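PDB 4DQD: extracellular ligand-binding receptor from Rhodopseudomonas palustris, which probably serves a transporter as its periplasmic solute-binding protein, capturing aromatic acids such as 3-phenylpyruvic acid. Local coordinates for residues H287-M292 and A328-L333; L93-A98 and V113-P118; T293-A298 and D319-S324; P300-A305 and A315-Q320. One frame throughout, in Å; residues are numbered along the deposited sequence.

Interaction 1 (H287-M292 and A328-L333). With 3PY (3-hydroxypyruvic acid), chain E; PPY (3-phenylpyruvic acid), chain B.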
# COMPACT_ATOMS: atom_id res chain seq x y z
N HIS A 287 6.42 0.22 -3.50
CA HIS A 287 5.22 -0.35 -4.12
C HIS A 287 5.26 -0.25 -5.64
O HIS A 287 4.68 -1.08 -6.34
CB HIS A 287 3.97 0.29 -3.53
CG HIS A 287 3.90 0.18 -2.05
ND1 HIS A 287 4.51 -0.84 -1.35
CD2 HIS A 287 3.28 0.95 -1.12
CE1 HIS A 287 4.28 -0.68 -0.05
NE2 HIS A 287 3.53 0.39 0.11
N LEU A 288 5.97 0.75 -6.16
CA LEU A 288 6.21 0.82 -7.60
C LEU A 288 7.30 -0.18 -7.98
O LEU A 288 7.18 -0.93 -8.94
CB LEU A 288 6.66 2.23 -8.00
CG LEU A 288 7.09 2.41 -9.46
CD1 LEU A 288 6.03 1.89 -10.44
CD2 LEU A 288 7.44 3.88 -9.77
N TRP A 289 8.38 -0.19 -7.19
CA TRP A 289 9.50 -1.08 -7.44
C TRP A 289 9.05 -2.54 -7.49
O TRP A 289 9.37 -3.26 -8.44
CB TRP A 289 10.56 -0.88 -6.34
CG TRP A 289 11.83 -1.65 -6.54
CD1 TRP A 289 12.15 -2.87 -5.99
CD2 TRP A 289 12.96 -1.27 -7.33
NE1 TRP A 289 13.40 -3.25 -6.39
CE2 TRP A 289 13.92 -2.29 -7.21
CE3 TRP A 289 13.25 -0.15 -8.13
CZ2 TRP A 289 15.16 -2.23 -7.86
CZ3 TRP A 289 14.48 -0.10 -8.77
CH2 TRP A 289 15.42 -1.13 -8.64
N ASP A 290 8.30 -2.99 -6.48
CA ASP A 290 7.89 -4.40 -6.41
C ASP A 290 6.91 -4.72 -7.55
O ASP A 290 6.90 -5.84 -8.07
CB ASP A 290 7.19 -4.72 -5.08
CG ASP A 290 8.15 -4.97 -3.91
OD1 ASP A 290 9.38 -5.12 -4.09
OD2 ASP A 290 7.62 -5.04 -2.78
N SER A 291 6.07 -3.75 -7.91
CA SER A 291 5.17 -3.96 -9.05
C SER A 291 5.99 -4.22 -10.30
O SER A 291 5.65 -5.09 -11.11
CB SER A 291 4.26 -2.74 -9.26
OG SER A 291 3.36 -2.57 -8.18
N MSE A 292 7.06 -3.46 -10.47
CA MSE A 292 7.95 -3.67 -11.60
C MSE A 292 8.70 -4.99 -11.54
O MSE A 292 9.04 -5.54 -12.57
CB MSE A 292 8.90 -2.48 -11.78
CG MSE A 292 8.22 -1.28 -12.44
SE MSE A 292 7.44 -1.66 -14.21
CE MSE A 292 9.03 -2.41 -15.07
N ALA A 328 10.15 -13.45 -3.04
CA ALA A 328 10.33 -12.48 -1.98
C ALA A 328 10.32 -11.06 -2.55
O ALA A 328 11.17 -10.69 -3.36
CB ALA A 328 11.61 -12.74 -1.20
N LEU A 329 9.32 -10.30 -2.13
CA LEU A 329 9.23 -8.88 -2.45
C LEU A 329 9.46 -8.08 -1.16
O LEU A 329 9.43 -8.64 -0.06
CB LEU A 329 7.84 -8.54 -2.99
CG LEU A 329 7.47 -9.20 -4.31
CD1 LEU A 329 6.01 -8.88 -4.65
CD2 LEU A 329 8.40 -8.74 -5.44
N ASN A 330 9.68 -6.78 -1.30
CA ASN A 330 9.75 -5.93 -0.12
C ASN A 330 8.44 -5.97 0.65
O ASN A 330 8.42 -5.80 1.87
CB ASN A 330 10.08 -4.51 -0.54
CG ASN A 330 11.52 -4.37 -0.97
OD1 ASN A 330 12.39 -4.17 -0.12
ND2 ASN A 330 11.78 -4.48 -2.28
N ASN A 331 7.35 -6.22 -0.07
CA ASN A 331 6.04 -6.31 0.54
C ASN A 331 5.70 -7.65 1.17
O ASN A 331 4.68 -7.77 1.85
CB ASN A 331 4.97 -5.96 -0.49
CG ASN A 331 4.71 -4.47 -0.58
OD1 ASN A 331 3.97 -3.91 0.24
ND2 ASN A 331 5.30 -3.82 -1.57
N GLY A 332 6.56 -8.65 0.98
CA GLY A 332 6.34 -9.95 1.60
C GLY A 332 6.59 -11.12 0.66
O GLY A 332 7.12 -10.95 -0.43
N LEU A 333 6.19 -12.32 1.09
CA LEU A 333 6.40 -13.52 0.29
C LEU A 333 5.17 -13.74 -0.58
O LEU A 333 4.09 -14.03 -0.07
CB LEU A 333 6.63 -14.73 1.19
CG LEU A 333 6.80 -16.06 0.46
CD1 LEU A 333 8.05 -16.04 -0.41
CD2 LEU A 333 6.89 -17.18 1.49
C1 3PY E . 12.61 -4.44 -9.96
O1 3PY E . 11.59 -3.88 -9.47
O2 3PY E . 12.96 -5.60 -9.61
C2 3PY E . 13.41 -3.68 -10.96
O3 3PY E . 14.47 -4.13 -11.37
C3 3PY E . 12.85 -2.42 -11.50
O4 3PY E . 12.10 -2.76 -12.61
C1 PPY B . -5.24 4.48 0.94
O1 PPY B . -4.90 5.46 1.65
O2 PPY B . -6.29 4.42 0.30
C2 PPY B . -4.37 3.31 0.89
O3 PPY B . -4.66 2.39 0.11
C3 PPY B . -3.25 3.43 1.85
C1' PPY B . -2.10 2.52 1.66
C2' PPY B . -1.55 1.89 2.75
C3' PPY B . -0.39 0.97 2.58
C4' PPY B . 0.14 0.77 1.34
C5' PPY B . -0.45 1.48 0.17
C6' PPY B . -1.52 2.31 0.32

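Interaction 2 (L93-A98 and V113-P118). With PPY (3-phenylpyruvic acid), chain B.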
# COMPACT_ATOMS: atom_id res chain seq x y z
N LEU A 93 -3.27 -4.08 -14.73
CA LEU A 93 -3.14 -2.97 -13.81
C LEU A 93 -2.42 -3.43 -12.55
O LEU A 93 -2.88 -4.35 -11.88
CB LEU A 93 -4.53 -2.47 -13.40
CG LEU A 93 -4.56 -1.39 -12.31
CD1 LEU A 93 -3.89 -0.11 -12.78
CD2 LEU A 93 -6.01 -1.12 -11.87
N MSE A 94 -1.31 -2.78 -12.22
CA MSE A 94 -0.61 -3.05 -10.96
C MSE A 94 -0.99 -1.93 -10.02
O MSE A 94 -0.47 -0.83 -10.14
CB MSE A 94 0.91 -3.01 -11.18
CG MSE A 94 1.40 -3.72 -12.44
SE MSE A 94 0.94 -5.63 -12.58
CE MSE A 94 2.01 -6.24 -11.07
N THR A 95 -1.91 -2.18 -9.10
CA THR A 95 -2.30 -1.10 -8.21
C THR A 95 -1.29 -0.99 -7.09
O THR A 95 -0.69 -1.98 -6.69
CB THR A 95 -3.73 -1.28 -7.65
OG1 THR A 95 -4.07 -0.12 -6.87
CG2 THR A 95 -3.84 -2.52 -6.77
N MSE A 96 -1.08 0.23 -6.61
CA MSE A 96 -0.12 0.45 -5.52
C MSE A 96 -0.82 0.72 -4.19
O MSE A 96 -0.17 1.02 -3.19
CB MSE A 96 0.87 1.57 -5.86
CG MSE A 96 1.74 1.23 -7.05
SE MSE A 96 2.98 2.66 -7.49
CE MSE A 96 1.72 4.04 -8.14
N ALA A 97 -2.15 0.58 -4.18
CA ALA A 97 -2.94 0.83 -2.97
C ALA A 97 -3.23 -0.45 -2.17
O ALA A 97 -2.78 -1.53 -2.55
CB ALA A 97 -4.24 1.55 -3.34
N ALA A 98 -3.95 -0.33 -1.05
CA ALA A 98 -3.91 -1.41 -0.05
C ALA A 98 -5.19 -2.20 0.18
O ALA A 98 -5.13 -3.35 0.63
CB ALA A 98 -3.41 -0.85 1.29
N VAL A 113 -6.06 -7.29 -12.65
CA VAL A 113 -5.44 -6.46 -11.62
C VAL A 113 -4.51 -7.26 -10.73
O VAL A 113 -4.85 -8.36 -10.29
CB VAL A 113 -6.53 -5.78 -10.76
CG1 VAL A 113 -5.89 -4.85 -9.72
CG2 VAL A 113 -7.50 -5.02 -11.64
N TYR A 114 -3.33 -6.69 -10.44
CA TYR A 114 -2.40 -7.29 -9.47
C TYR A 114 -2.05 -6.28 -8.40
O TYR A 114 -2.23 -5.07 -8.62
CB TYR A 114 -1.14 -7.81 -10.17
CG TYR A 114 -1.47 -8.97 -11.08
CD1 TYR A 114 -1.61 -10.26 -10.55
CD2 TYR A 114 -1.74 -8.77 -12.42
CE1 TYR A 114 -1.94 -11.32 -11.37
CE2 TYR A 114 -2.09 -9.82 -13.24
CZ TYR A 114 -2.19 -11.09 -12.71
OH TYR A 114 -2.54 -12.14 -13.52
N LYS A 115 -1.57 -6.75 -7.26
CA LYS A 115 -1.49 -5.87 -6.09
C LYS A 115 -0.37 -6.31 -5.15
O LYS A 115 -0.51 -7.30 -4.44
CB LYS A 115 -2.84 -5.91 -5.36
CG LYS A 115 -2.95 -5.01 -4.14
CD LYS A 115 -4.38 -5.05 -3.61
CE LYS A 115 -4.54 -4.24 -2.35
NZ LYS A 115 -3.85 -4.90 -1.21
N VAL A 116 0.74 -5.57 -5.15
CA VAL A 116 1.87 -5.95 -4.30
C VAL A 116 1.73 -5.62 -2.82
O VAL A 116 2.39 -6.24 -1.99
CB VAL A 116 3.22 -5.38 -4.81
CG1 VAL A 116 3.54 -5.93 -6.19
CG2 VAL A 116 3.20 -3.86 -4.79
N VAL A 117 0.92 -4.62 -2.46
CA VAL A 117 0.75 -4.30 -1.04
C VAL A 117 -0.15 -5.36 -0.42
O VAL A 117 -1.19 -5.68 -0.98
CB VAL A 117 0.10 -2.93 -0.84
CG1 VAL A 117 -0.21 -2.70 0.66
CG2 VAL A 117 1.01 -1.82 -1.38
N PRO A 118 0.25 -5.94 0.72
CA PRO A 118 -0.64 -6.98 1.25
C PRO A 118 -2.04 -6.46 1.56
O PRO A 118 -2.21 -5.34 2.06
CB PRO A 118 0.07 -7.41 2.55
CG PRO A 118 1.53 -7.11 2.27
CD PRO A 118 1.50 -5.82 1.49
C1 PPY B . -5.24 4.48 0.94
O1 PPY B . -4.90 5.46 1.65
O2 PPY B . -6.29 4.42 0.30
C2 PPY B . -4.37 3.31 0.89
O3 PPY B . -4.66 2.39 0.11
C3 PPY B . -3.25 3.43 1.85
C1' PPY B . -2.10 2.52 1.66
C2' PPY B . -1.55 1.89 2.75
C3' PPY B . -0.39 0.97 2.58
C4' PPY B . 0.14 0.77 1.34
C5' PPY B . -0.45 1.48 0.17
C6' PPY B . -1.52 2.31 0.32
O HOH W 1 0.96 -4.01 -7.66
O HOH W 2 -0.57 -2.63 -4.01

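Interaction 3 (T293-A298 and D319-S324). With 3PY (3-hydroxypyruvic acid), chain E.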
# COMPACT_ATOMS: atom_id res chain seq x y z
N THR A 293 8.95 -5.50 -10.34
CA THR A 293 9.58 -6.81 -10.24
C THR A 293 8.69 -7.85 -10.90
O THR A 293 9.17 -8.68 -11.68
CB THR A 293 9.85 -7.20 -8.79
OG1 THR A 293 10.76 -6.25 -8.22
CG2 THR A 293 10.49 -8.59 -8.74
N LEU A 294 7.40 -7.82 -10.60
CA LEU A 294 6.46 -8.75 -11.23
C LEU A 294 6.42 -8.55 -12.75
O LEU A 294 6.44 -9.51 -13.52
CB LEU A 294 5.05 -8.60 -10.65
CG LEU A 294 4.90 -9.08 -9.21
CD1 LEU A 294 3.57 -8.59 -8.67
CD2 LEU A 294 5.01 -10.60 -9.12
N VAL A 295 6.36 -7.30 -13.17
CA VAL A 295 6.30 -7.00 -14.60
C VAL A 295 7.57 -7.46 -15.32
O VAL A 295 7.51 -8.13 -16.35
CB VAL A 295 6.04 -5.50 -14.85
CG1 VAL A 295 6.14 -5.18 -16.34
CG2 VAL A 295 4.67 -5.08 -14.31
N GLU A 296 8.73 -7.11 -14.76
CA GLU A 296 10.00 -7.51 -15.37
C GLU A 296 10.11 -9.03 -15.49
O GLU A 296 10.60 -9.53 -16.50
CB GLU A 296 11.17 -6.94 -14.56
CG GLU A 296 12.53 -7.23 -15.15
CD GLU A 296 13.62 -6.33 -14.58
OE1 GLU A 296 14.77 -6.40 -15.06
OE2 GLU A 296 13.32 -5.56 -13.64
N ASN A 297 9.66 -9.75 -14.47
CA ASN A 297 9.75 -11.20 -14.50
C ASN A 297 8.86 -11.82 -15.57
O ASN A 297 9.16 -12.91 -16.09
CB ASN A 297 9.39 -11.79 -13.14
CG ASN A 297 10.47 -11.55 -12.10
OD1 ASN A 297 11.60 -11.17 -12.43
ND2 ASN A 297 10.14 -11.79 -10.84
N ALA A 298 7.77 -11.13 -15.90
CA ALA A 298 6.80 -11.63 -16.87
C ALA A 298 7.15 -11.29 -18.31
O ALA A 298 6.70 -11.95 -19.25
CB ALA A 298 5.41 -11.07 -16.53
N ASP A 319 -1.22 -13.20 -18.10
CA ASP A 319 -1.16 -14.65 -17.86
C ASP A 319 0.08 -15.01 -17.04
O ASP A 319 0.05 -15.87 -16.16
CB ASP A 319 -1.10 -15.43 -19.18
CG ASP A 319 -2.43 -15.51 -19.91
OD1 ASP A 319 -3.50 -15.40 -19.28
OD2 ASP A 319 -2.40 -15.72 -21.15
N GLN A 320 1.20 -14.36 -17.36
CA GLN A 320 2.47 -14.72 -16.73
C GLN A 320 2.57 -14.30 -15.26
O GLN A 320 3.12 -15.04 -14.44
CB GLN A 320 3.64 -14.16 -17.54
CG GLN A 320 3.81 -14.82 -18.91
CD GLN A 320 4.10 -16.31 -18.81
OE1 GLN A 320 4.88 -16.74 -17.95
NE2 GLN A 320 3.48 -17.10 -19.68
N ILE A 321 2.05 -13.12 -14.93
CA ILE A 321 2.12 -12.67 -13.55
C ILE A 321 1.31 -13.60 -12.65
O ILE A 321 1.68 -13.86 -11.51
CB ILE A 321 1.68 -11.19 -13.41
CG1 ILE A 321 2.62 -10.28 -14.23
CG2 ILE A 321 1.69 -10.78 -11.94
CD1 ILE A 321 2.23 -8.81 -14.21
N GLU A 322 0.22 -14.12 -13.19
CA GLU A 322 -0.67 -15.01 -12.44
C GLU A 322 0.04 -16.31 -12.04
O GLU A 322 -0.43 -17.02 -11.15
CB GLU A 322 -1.88 -15.33 -13.32
CG GLU A 322 -3.05 -15.97 -12.62
CD GLU A 322 -4.29 -15.85 -13.46
OE1 GLU A 322 -5.17 -15.04 -13.11
OE2 GLU A 322 -4.38 -16.57 -14.49
N LYS A 323 1.16 -16.60 -12.70
CA LYS A 323 1.91 -17.83 -12.46
C LYS A 323 3.08 -17.63 -11.49
O LYS A 323 3.80 -18.59 -11.17
CB LYS A 323 2.45 -18.39 -13.78
CG LYS A 323 1.35 -18.77 -14.77
CD LYS A 323 1.92 -19.24 -16.09
CE LYS A 323 0.79 -19.64 -17.02
NZ LYS A 323 1.30 -20.05 -18.35
N SER A 324 3.28 -16.40 -11.04
CA SER A 324 4.40 -16.06 -10.15
C SER A 324 4.32 -16.79 -8.82
O SER A 324 3.29 -16.76 -8.15
CB SER A 324 4.47 -14.55 -9.93
OG SER A 324 5.61 -14.19 -9.14
C1 3PY E . 12.61 -4.44 -9.96
O1 3PY E . 11.59 -3.88 -9.47
O2 3PY E . 12.96 -5.60 -9.61
C2 3PY E . 13.41 -3.68 -10.96
O3 3PY E . 14.47 -4.13 -11.37
C3 3PY E . 12.85 -2.42 -11.50
O4 3PY E . 12.10 -2.76 -12.61
O HOH W 3 7.50 -13.12 -10.78

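Interaction 4 (P300-A305 and A315-Q320)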
# COMPACT_ATOMS: atom_id res chain seq x y z
N PRO A 300 9.90 -11.49 -20.36
CA PRO A 300 10.55 -12.39 -21.31
C PRO A 300 9.60 -13.41 -21.94
O PRO A 300 9.63 -13.61 -23.16
CB PRO A 300 11.63 -13.07 -20.46
CG PRO A 300 12.00 -12.00 -19.47
CD PRO A 300 10.66 -11.38 -19.10
N ALA A 301 8.75 -14.03 -21.13
CA ALA A 301 7.78 -14.97 -21.68
C ALA A 301 6.76 -14.27 -22.58
O ALA A 301 6.37 -14.80 -23.63
CB ALA A 301 7.08 -15.73 -20.55
N ALA A 302 6.32 -13.08 -22.18
CA ALA A 302 5.38 -12.31 -23.00
C ALA A 302 5.95 -11.96 -24.37
O ALA A 302 5.24 -11.98 -25.38
CB ALA A 302 4.93 -11.04 -22.26
N LEU A 303 7.24 -11.65 -24.42
CA LEU A 303 7.89 -11.30 -25.69
C LEU A 303 7.95 -12.48 -26.64
O LEU A 303 8.03 -12.30 -27.86
CB LEU A 303 9.31 -10.79 -25.44
CG LEU A 303 9.37 -9.39 -24.83
CD1 LEU A 303 10.80 -9.08 -24.39
CD2 LEU A 303 8.87 -8.37 -25.83
N LYS A 304 7.94 -13.69 -26.09
CA LYS A 304 7.92 -14.88 -26.93
C LYS A 304 6.57 -15.04 -27.62
O LYS A 304 6.47 -15.65 -28.68
CB LYS A 304 8.22 -16.13 -26.11
CG LYS A 304 9.65 -16.25 -25.63
CD LYS A 304 9.86 -17.59 -24.94
CE LYS A 304 11.22 -18.18 -25.29
NZ LYS A 304 11.32 -18.52 -26.74
N ALA A 305 5.54 -14.48 -27.00
CA ALA A 305 4.17 -14.65 -27.45
C ALA A 305 3.73 -13.59 -28.45
O ALA A 305 2.93 -13.86 -29.34
CB ALA A 305 3.22 -14.66 -26.26
N ALA A 315 -1.99 -9.41 -22.81
CA ALA A 315 -2.65 -10.61 -22.30
C ALA A 315 -1.63 -11.63 -21.81
O ALA A 315 -1.86 -12.35 -20.84
CB ALA A 315 -3.54 -11.22 -23.39
N ALA A 316 -0.49 -11.69 -22.50
CA ALA A 316 0.59 -12.58 -22.09
C ALA A 316 1.20 -12.15 -20.76
O ALA A 316 1.49 -13.00 -19.90
CB ALA A 316 1.66 -12.66 -23.18
N ILE A 317 1.40 -10.85 -20.57
CA ILE A 317 1.86 -10.35 -19.28
C ILE A 317 0.87 -10.73 -18.19
O ILE A 317 1.26 -11.22 -17.13
CB ILE A 317 2.09 -8.83 -19.29
CG1 ILE A 317 3.23 -8.47 -20.25
CG2 ILE A 317 2.37 -8.31 -17.87
CD1 ILE A 317 3.44 -6.98 -20.43
N ARG A 318 -0.42 -10.53 -18.45
CA ARG A 318 -1.45 -10.86 -17.48
C ARG A 318 -1.36 -12.34 -17.10
O ARG A 318 -1.43 -12.68 -15.92
CB ARG A 318 -2.85 -10.55 -18.02
CG ARG A 318 -3.94 -10.46 -16.93
CD ARG A 318 -5.23 -11.15 -17.38
NE ARG A 318 -4.99 -12.58 -17.59
CZ ARG A 318 -4.97 -13.47 -16.60
NH1 ARG A 318 -5.20 -13.07 -15.35
NH2 ARG A 318 -4.73 -14.75 -16.86
N ASP A 319 -1.22 -13.20 -18.10
CA ASP A 319 -1.16 -14.65 -17.86
C ASP A 319 0.08 -15.01 -17.04
O ASP A 319 0.05 -15.87 -16.16
CB ASP A 319 -1.10 -15.43 -19.18
CG ASP A 319 -2.43 -15.51 -19.91
OD1 ASP A 319 -3.50 -15.40 -19.28
OD2 ASP A 319 -2.40 -15.72 -21.15
N GLN A 320 1.20 -14.36 -17.36
CA GLN A 320 2.47 -14.72 -16.73
C GLN A 320 2.57 -14.30 -15.26
O GLN A 320 3.12 -15.04 -14.44
CB GLN A 320 3.64 -14.16 -17.54
CG GLN A 320 3.81 -14.82 -18.91
CD GLN A 320 4.10 -16.31 -18.81
OE1 GLN A 320 4.88 -16.74 -17.95
NE2 GLN A 320 3.48 -17.10 -19.68

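Interaction 1 (H287-M292 and A328-L333)
Asp290 on helix 284-305 is a buried carboxylate gripped by Asn330 and Asn331, at the tip of the small hairpin formed by strands 327-329 and 332-334. The tip is a type I turn from Leu329 to Gly332, whose last position has backbone angles that call for glycine, and both of its central residues turn N-H groups toward the acid. On OD2 two donors converge: Asn331 N at 3.0 Å, nearly in line with the C-O bond, and Asn331 ND2 at 2.9 Å on the anti side. The other oxygen, OD1, takes the amide of Asn330, whose ND2 arrives on the syn side at 3.1 Å in an almost straight bond (173°), with a weak addition from Asn330 N. An acid shared among so many donors is likely to remain charged although buried, and asparagine suits the turn because each brings both a backbone and a side-chain N-H.

Asn331 ND2 spends a second hydrogen on His287 ND1, 3.1 Å away and near the edge of the imidazole. With ND1 accepting, the ring probably carries its proton on NE2, which lies 3.6 Å from C4' of the 3-phenylpyruvic acid ring. The His287 ring, placed beside its backbone N (chi1 -56°), is thus fixed between turn and ligand. One face of Trp289 carries the carboxylate oxygen O1 of 3-hydroxypyruvic acid, 3.5 Å above the ring plane.

Around this junction, Trp289 leans on Arg267 and Ala271 of helix 260-275, Leu288 and Met292 pack on Ile71 of strand 69-71, and Asn331 touches Pro118.

Interaction 2 (L93-A98 and V113-P118)
Ala98 and Val117 line the 3-phenylpyruvic acid pocket where two neighbouring parallel strands, 93-95 and 113-115, run out into loops. Ala98 N donates to ligand O3 at 3.0 Å, while Ala98 CB and Val117 CG1 meet 3.7 Å apart beside the phenyl ring. Upstream the strands are paired by Tyr114 N to Leu93 O (2.8 Å) and Thr95 N to Tyr114 O (2.9 Å). Beyond Thr95 they diverge, and two waters bridge the backbones from Thr95 O, one to Val116 N, the other to Ala97 O and Val117 N.

Lys115 spans the opening. Extended to its last bend (chi4 -71°), its chain lies alongside Thr95 CG2, and NZ reaches Ala98 O at 2.7 Å, above the carbonyl plane, and Val117 O at 2.8 Å; Asn119 OD1 is a further partner. A methionine in its place would probably leave both loop carbonyls without their shared donor and the two loops freer to part beside the ligand. On the opposite sheet face, selenomethionine Met94 makes an oblique Met-aromatic contact with Tyr114.

Loops at the C-terminal ends of one lobe's parallel strands here line the cleft between two alpha/beta lobes, as in periplasmic binding proteins.

Interaction 3 (T293-A298 and D319-S324)
Leu294, Ala298 and Ile321 bring helices 284-305 and 311-321 together mainly through apolar side chains, and the polar link between the segments is a water. That water accepts from Asn297 ND2 at 3.0 Å and is hydrogen-bonded to Ser324 OG at 2.7 Å, so it joins the exposed rim of one helix to the turn that follows the other.

Ala298 sits at the closest approach, its CA 5.3 Å from that of Gln320. Its methyl group, CB, touches Ile321 CG1 and Gln320 CB, each at 3.7 Å, and alanine's single methyl suits so close an approach. Ile321 keeps CG1 beside its backbone N (chi1 -62°), which swings that branch across to Ala298, while CG2 lies 4.2 Å from Leu294 CB. Leu294 CD2 in turn rests on Ser324 OG.

The other side of the first helix is polar. Thr293 OG1 donates to O2 of 3-hydroxypyruvic acid at 2.7 Å, and in the conformer described Glu296 OE2 accepts from the ligand's hydroxyl O4. Arg267 supplies a further bond to this molecule.

The chemistry is therefore divided by helix side: apolar packing buries one flank against the neighbouring helix, leaving a threonine to donate to a small polar ligand and a glutamate to accept from it.

Interaction 4 (P300-A305 and A315-Q320)
Ala302 and Ala316 meet methyl to methyl, CB to CB at 3.8 Å, at the point where helices 300-305 and 315-320 come closest. Their CA atoms are 4.9 Å apart, a spacing that suits alanine on both sides. Ala305, one turn further on, brings its CB to 4.0 Å from the same Ala316 methyl, and Ala302 CB also touches Ile317 CG1 in the modelled conformer of that residue.

Toward the other end of the contact, Ala301 CB lies over the face of the Gln320 amide, 3.5 Å from CD. The bend at chi2 (-62°) turns the glutamine chain back so that its flat group covers this methyl, and Gln320 CG approaches the same Ala301 CB at 3.8 Å. An alanine in place of this glutamine would remove the amide and is likely to leave the Ala301 methyl without its cover, opening a gap at the rim.

Further out, Phe313 of the second helix also touches Ala302 and Leu303. On a side of helix 315-320 that does not face helix 300-305, Arg318 NH2 forms a salt bridge with Asp319 OD1 at 2.8 Å, on the anti lone pair, while its NH1 binds Glu322 and the carbonyl of Lys111. The bond to Lys111 O ties the helix to the chain before strand 113-115. The first helix is kinked near Pro300, which has no N-H to give to the preceding turn.

With axes 8.4 Å apart and N-to-C directions at 141°, this is a roughly antiparallel helical hairpin, closely packed through small alanine side chains on the flank of one lobe.

Interactions 1, 3 and 4 follow one another along helix 284-305, from the ligand cleft to the periphery: their centres lie about 10, 19 and 26 Å from the centre of the chain. Interactions 1 and 2, about 10 Å apart between centres, each supply part of the 3-phenylpyruvic acid pocket, and Asn331 CB meets Val116 O where they join. 3-Hydroxypyruvic acid occupies a separate site, touched by interactions 1 and 3. Interaction 2 also packs on both helices: Met94 and Val116 on Leu294 of helix 284-305, Tyr114 on helix 311-321, where Tyr114 OH lies 2.7 Å from Arg318 O, probably a weak hydrogen bond. Interactions 3 and 4 share Asp319 and Gln320, their centres about 8 Å apart.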